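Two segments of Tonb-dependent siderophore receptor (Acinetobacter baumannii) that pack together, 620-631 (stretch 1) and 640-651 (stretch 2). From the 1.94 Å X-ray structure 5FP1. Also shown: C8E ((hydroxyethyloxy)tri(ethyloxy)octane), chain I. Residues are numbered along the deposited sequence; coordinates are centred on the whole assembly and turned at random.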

# COMPACT_ATOMS: atom_id res chain seq x y z
N ASN A 620 -9.05 -10.59 4.84
CA ASN A 620 -7.85 -9.83 4.70
C ASN A 620 -7.33 -9.29 6.04
O ASN A 620 -6.68 -8.24 6.09
N VAL A 621 -7.63 -10.02 7.12
CA VAL A 621 -7.01 -9.74 8.41
C VAL A 621 -6.76 -10.98 9.26
O VAL A 621 -7.66 -11.77 9.56
N PRO A 622 -5.50 -11.17 9.65
CA PRO A 622 -5.16 -12.31 10.48
C PRO A 622 -5.45 -12.02 11.94
O PRO A 622 -5.34 -10.87 12.38
N LYS A 623 -5.81 -13.05 12.69
CA LYS A 623 -6.04 -12.87 14.12
C LYS A 623 -4.76 -12.49 14.86
O LYS A 623 -4.80 -11.75 15.85
N GLN A 624 -3.64 -13.03 14.40
CA GLN A 624 -2.31 -12.72 14.96
C GLN A 624 -1.32 -12.59 13.83
O GLN A 624 -1.44 -13.30 12.82
N ALA A 625 -0.32 -11.74 14.03
CA ALA A 625 0.82 -11.65 13.15
C ALA A 625 2.04 -11.07 13.89
O ALA A 625 1.88 -10.36 14.89
N ALA A 626 3.24 -11.36 13.41
CA ALA A 626 4.46 -10.85 14.05
C ALA A 626 5.61 -10.82 13.09
O ALA A 626 5.67 -11.63 12.17
N THR A 627 6.51 -9.85 13.26
CA THR A 627 7.69 -9.79 12.44
C THR A 627 8.89 -9.46 13.33
O THR A 627 8.77 -8.79 14.38
N LEU A 628 10.02 -9.91 12.86
CA LEU A 628 11.30 -9.67 13.57
C LEU A 628 12.41 -9.55 12.55
O LEU A 628 12.53 -10.39 11.64
N TRP A 629 13.20 -8.48 12.69
CA TRP A 629 14.45 -8.34 11.98
C TRP A 629 15.51 -7.96 13.00
O TRP A 629 15.32 -7.01 13.75
N THR A 630 16.61 -8.70 13.03
CA THR A 630 17.67 -8.40 13.95
C THR A 630 19.04 -8.63 13.32
O THR A 630 19.22 -9.55 12.51
N THR A 631 19.99 -7.74 13.62
CA THR A 631 21.34 -7.86 13.10
C THR A 631 22.39 -7.72 14.20
O THR A 631 22.15 -7.08 15.24
N VAL A 640 25.71 -9.67 10.32
CA VAL A 640 24.81 -10.76 9.92
C VAL A 640 23.40 -10.42 10.41
O VAL A 640 23.22 -9.94 11.53
N GLY A 641 22.40 -10.64 9.55
CA GLY A 641 20.99 -10.36 9.90
C GLY A 641 20.08 -11.57 9.73
O GLY A 641 20.32 -12.43 8.89
N ALA A 642 19.04 -11.62 10.55
CA ALA A 642 18.06 -12.67 10.50
C ALA A 642 16.66 -12.08 10.68
O ALA A 642 16.45 -11.17 11.50
N GLY A 643 15.71 -12.62 9.94
CA GLY A 643 14.32 -12.19 10.04
C GLY A 643 13.36 -13.33 10.08
O GLY A 643 13.65 -14.44 9.58
N ALA A 644 12.21 -13.08 10.68
CA ALA A 644 11.09 -14.00 10.67
C ALA A 644 9.83 -13.17 10.49
O ALA A 644 9.68 -12.13 11.13
N VAL A 645 8.93 -13.64 9.63
CA VAL A 645 7.60 -13.05 9.39
C VAL A 645 6.56 -14.15 9.60
O VAL A 645 6.64 -15.21 8.96
N TYR A 646 5.62 -13.91 10.51
CA TYR A 646 4.56 -14.83 10.82
C TYR A 646 3.20 -14.17 10.59
O TYR A 646 2.97 -13.04 10.98
N SER A 647 2.29 -14.93 10.03
CA SER A 647 0.88 -14.55 9.98
C SER A 647 0.01 -15.74 10.27
O SER A 647 0.29 -16.86 9.82
N ASP A 648 -1.07 -15.52 11.00
CA ASP A 648 -2.12 -16.53 11.09
C ASP A 648 -2.84 -16.61 9.73
O ASP A 648 -2.56 -15.82 8.80
N LYS A 649 -3.77 -17.54 9.63
CA LYS A 649 -4.59 -17.68 8.43
C LYS A 649 -5.40 -16.43 8.10
O LYS A 649 -5.74 -15.63 8.97
N VAL A 650 -5.67 -16.25 6.81
CA VAL A 650 -6.40 -15.08 6.35
C VAL A 650 -7.55 -15.54 5.50
O VAL A 650 -7.33 -16.32 4.56
N TYR A 651 -8.76 -15.06 5.79
CA TYR A 651 -9.92 -15.33 4.93
C TYR A 651 -10.00 -14.37 3.76
O TYR A 651 -9.73 -13.18 3.88

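Strands 624-631 and 640-647 run antiparallel as neighbours in one sheet, held by paired backbone hydrogen bonds such as Tyr646 N to Ala626 O (2.8 Å) and Ala626 N to Tyr646 O (3.0 Å), so their side chains project from the two sheet faces and meet mainly beside one another. Tyr646 has the largest area covered by the other stretch, 80 Å². With chi1 t (159°) and chi2 74°, its ring stands over the gap between the strands and turns its CD2/CE2 side toward stretch 1: CD2 is 4.3 Å from Ala626 CB, CE2 is 3.8 Å from Gln624 O, and OH is 3.9 Å from Gln624 CB. The detergent C8E adds an apolar neighbour, its C5 lying 3.8 Å from Tyr646 CE2, while its C8 is 3.5 Å from Gln624 NE2. Ala642, next in covered area at 53 Å², shares this face with Thr630, Leu628 and Ala644; its CB comes no closer to stretch 1 than 4.3 Å, from Thr630 O, while its backbone N sits over one face of the Trp629 indole.

That indole belongs to the other sheet face. Trp629 (chi1 t, chi2 -106°) leans across glycines: CE3 is 3.6 Å from Gly643 CA, and CH2 is 4.0 Å from Gly641 C. An ideal CB on Gly641 would fall 2.7 Å from Trp629 CZ2, and one on Gly643 2.7 Å from Trp629 CE3; both would clash. Farther along, Thr627 CG2 (chi1 p) is 4.2 Å from Val645 CG2 (chi1 t).

Beyond the paired strands, Asp648 (chi1 t) points toward stretch 1, its CB 4.2 Å from Pro622 CB. Water 3 donates to Asp648 OD2 (2.7 Å) and accepts from Gln624 NE2 (3.1 Å), bridging the stretches. Water 2 links Lys623 N (2.9 Å) to Lys649 O (2.7 Å). Pro622 CB also packs 4.0 Å from Val650 CG2 (chi1 t) and 3.5 Å from Ser647 OG, whose hydroxyl donates to Asp648 O (2.8 Å).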

# COMPACT_ATOMS: atom_id res chain seq x y z
CB ASN A 620 -8.08 -8.71 3.68
CG ASN A 620 -8.74 -9.22 2.41
OD1 ASN A 620 -9.85 -8.81 2.06
ND2 ASN A 620 -8.11 -10.18 1.75
CB VAL A 621 -7.71 -8.60 9.23
CG1 VAL A 621 -9.19 -8.63 9.10
CG2 VAL A 621 -7.35 -8.68 10.71
CB PRO A 622 -3.67 -12.44 10.29
CG PRO A 622 -3.20 -11.01 10.08
CD PRO A 622 -4.33 -10.33 9.34
CB LYS A 623 -6.61 -14.16 14.72
CG LYS A 623 -7.43 -13.93 15.97
CD LYS A 623 -8.35 -15.10 16.24
CE LYS A 623 -9.47 -15.18 15.22
NZ LYS A 623 -10.07 -16.54 15.22
CB GLN A 624 -1.80 -13.85 15.87
CG GLN A 624 -2.59 -14.03 17.14
CD GLN A 624 -1.84 -14.92 18.11
OE1 GLN A 624 -1.01 -14.45 18.88
NE2 GLN A 624 -2.13 -16.21 18.06
CB ALA A 625 0.47 -10.80 11.93
CB ALA A 626 4.82 -11.70 15.27
CB THR A 627 7.63 -8.75 11.31
OG1 THR A 627 7.65 -7.43 11.87
CG2 THR A 627 6.36 -8.91 10.41
CB LEU A 628 11.57 -10.81 14.54
CG LEU A 628 12.99 -10.88 15.13
CD1 LEU A 628 13.19 -9.75 16.09
CD2 LEU A 628 13.19 -12.21 15.84
CB TRP A 629 14.38 -7.25 10.93
CG TRP A 629 15.65 -7.10 10.20
CD1 TRP A 629 16.56 -6.10 10.34
CD2 TRP A 629 16.19 -8.00 9.23
NE1 TRP A 629 17.63 -6.32 9.51
CE2 TRP A 629 17.43 -7.49 8.82
CE3 TRP A 629 15.74 -9.21 8.68
CZ2 TRP A 629 18.24 -8.13 7.89
CZ3 TRP A 629 16.54 -9.85 7.74
CH2 TRP A 629 17.78 -9.31 7.35
CB THR A 630 17.50 -9.16 15.28
OG1 THR A 630 18.45 -8.67 16.23
CG2 THR A 630 17.64 -10.66 15.09
CB THR A 631 21.66 -6.86 11.97
OG1 THR A 631 21.92 -5.56 12.50
CG2 THR A 631 20.48 -6.77 10.95
CB VAL A 640 25.25 -12.09 10.54
CG1 VAL A 640 24.20 -13.16 10.30
CG2 VAL A 640 26.59 -12.52 9.95
CB ALA A 642 18.30 -13.70 11.59
CB ALA A 644 11.02 -14.79 11.97
CB VAL A 645 7.51 -12.51 7.93
CG1 VAL A 645 6.10 -12.05 7.58
CG2 VAL A 645 8.47 -11.34 7.75
CB TYR A 646 4.64 -15.26 12.29
CG TYR A 646 3.33 -15.78 12.81
CD1 TYR A 646 2.86 -17.04 12.45
CD2 TYR A 646 2.56 -15.01 13.67
CE1 TYR A 646 1.64 -17.51 12.93
CE2 TYR A 646 1.36 -15.48 14.16
CZ TYR A 646 0.91 -16.72 13.79
OH TYR A 646 -0.30 -17.13 14.30
CB SER A 647 0.53 -14.00 8.61
OG SER A 647 -0.84 -13.56 8.57
CB ASP A 648 -3.07 -16.17 12.20
CG ASP A 648 -3.88 -17.36 12.72
OD1 ASP A 648 -3.73 -18.51 12.25
OD2 ASP A 648 -4.69 -17.11 13.61
CB LYS A 649 -5.49 -18.90 8.54
CG LYS A 649 -6.59 -18.80 9.55
CD LYS A 649 -7.55 -19.97 9.31
CE LYS A 649 -8.53 -20.13 10.44
NZ LYS A 649 -9.53 -21.18 10.11
CB VAL A 650 -5.50 -14.12 5.54
CG1 VAL A 650 -6.31 -13.03 4.87
CG2 VAL A 650 -4.45 -13.50 6.47
CB TYR A 651 -11.22 -15.28 5.71
CG TYR A 651 -11.38 -16.44 6.68
CD1 TYR A 651 -11.75 -17.69 6.23
CD2 TYR A 651 -11.13 -16.28 8.04
CE1 TYR A 651 -11.85 -18.77 7.10
CE2 TYR A 651 -11.28 -17.34 8.92
CZ TYR A 651 -11.64 -18.59 8.45
OH TYR A 651 -11.77 -19.66 9.32
C1 C8E I . 6.08 -13.03 18.86
C2 C8E I . 5.37 -14.32 19.23
C3 C8E I . 4.65 -14.95 18.04
C4 C8E I . 3.24 -15.37 18.43
C5 C8E I . 2.69 -16.50 17.57
C6 C8E I . 1.85 -17.43 18.44
C7 C8E I . 1.03 -18.42 17.63
C8 C8E I . -0.10 -18.98 18.48
O9 C8E I . -1.04 -19.64 17.64
O HOH W 1 -9.11 -12.81 7.65
O HOH W 2 -6.75 -15.56 11.52
O HOH W 3 -4.30 -17.41 16.24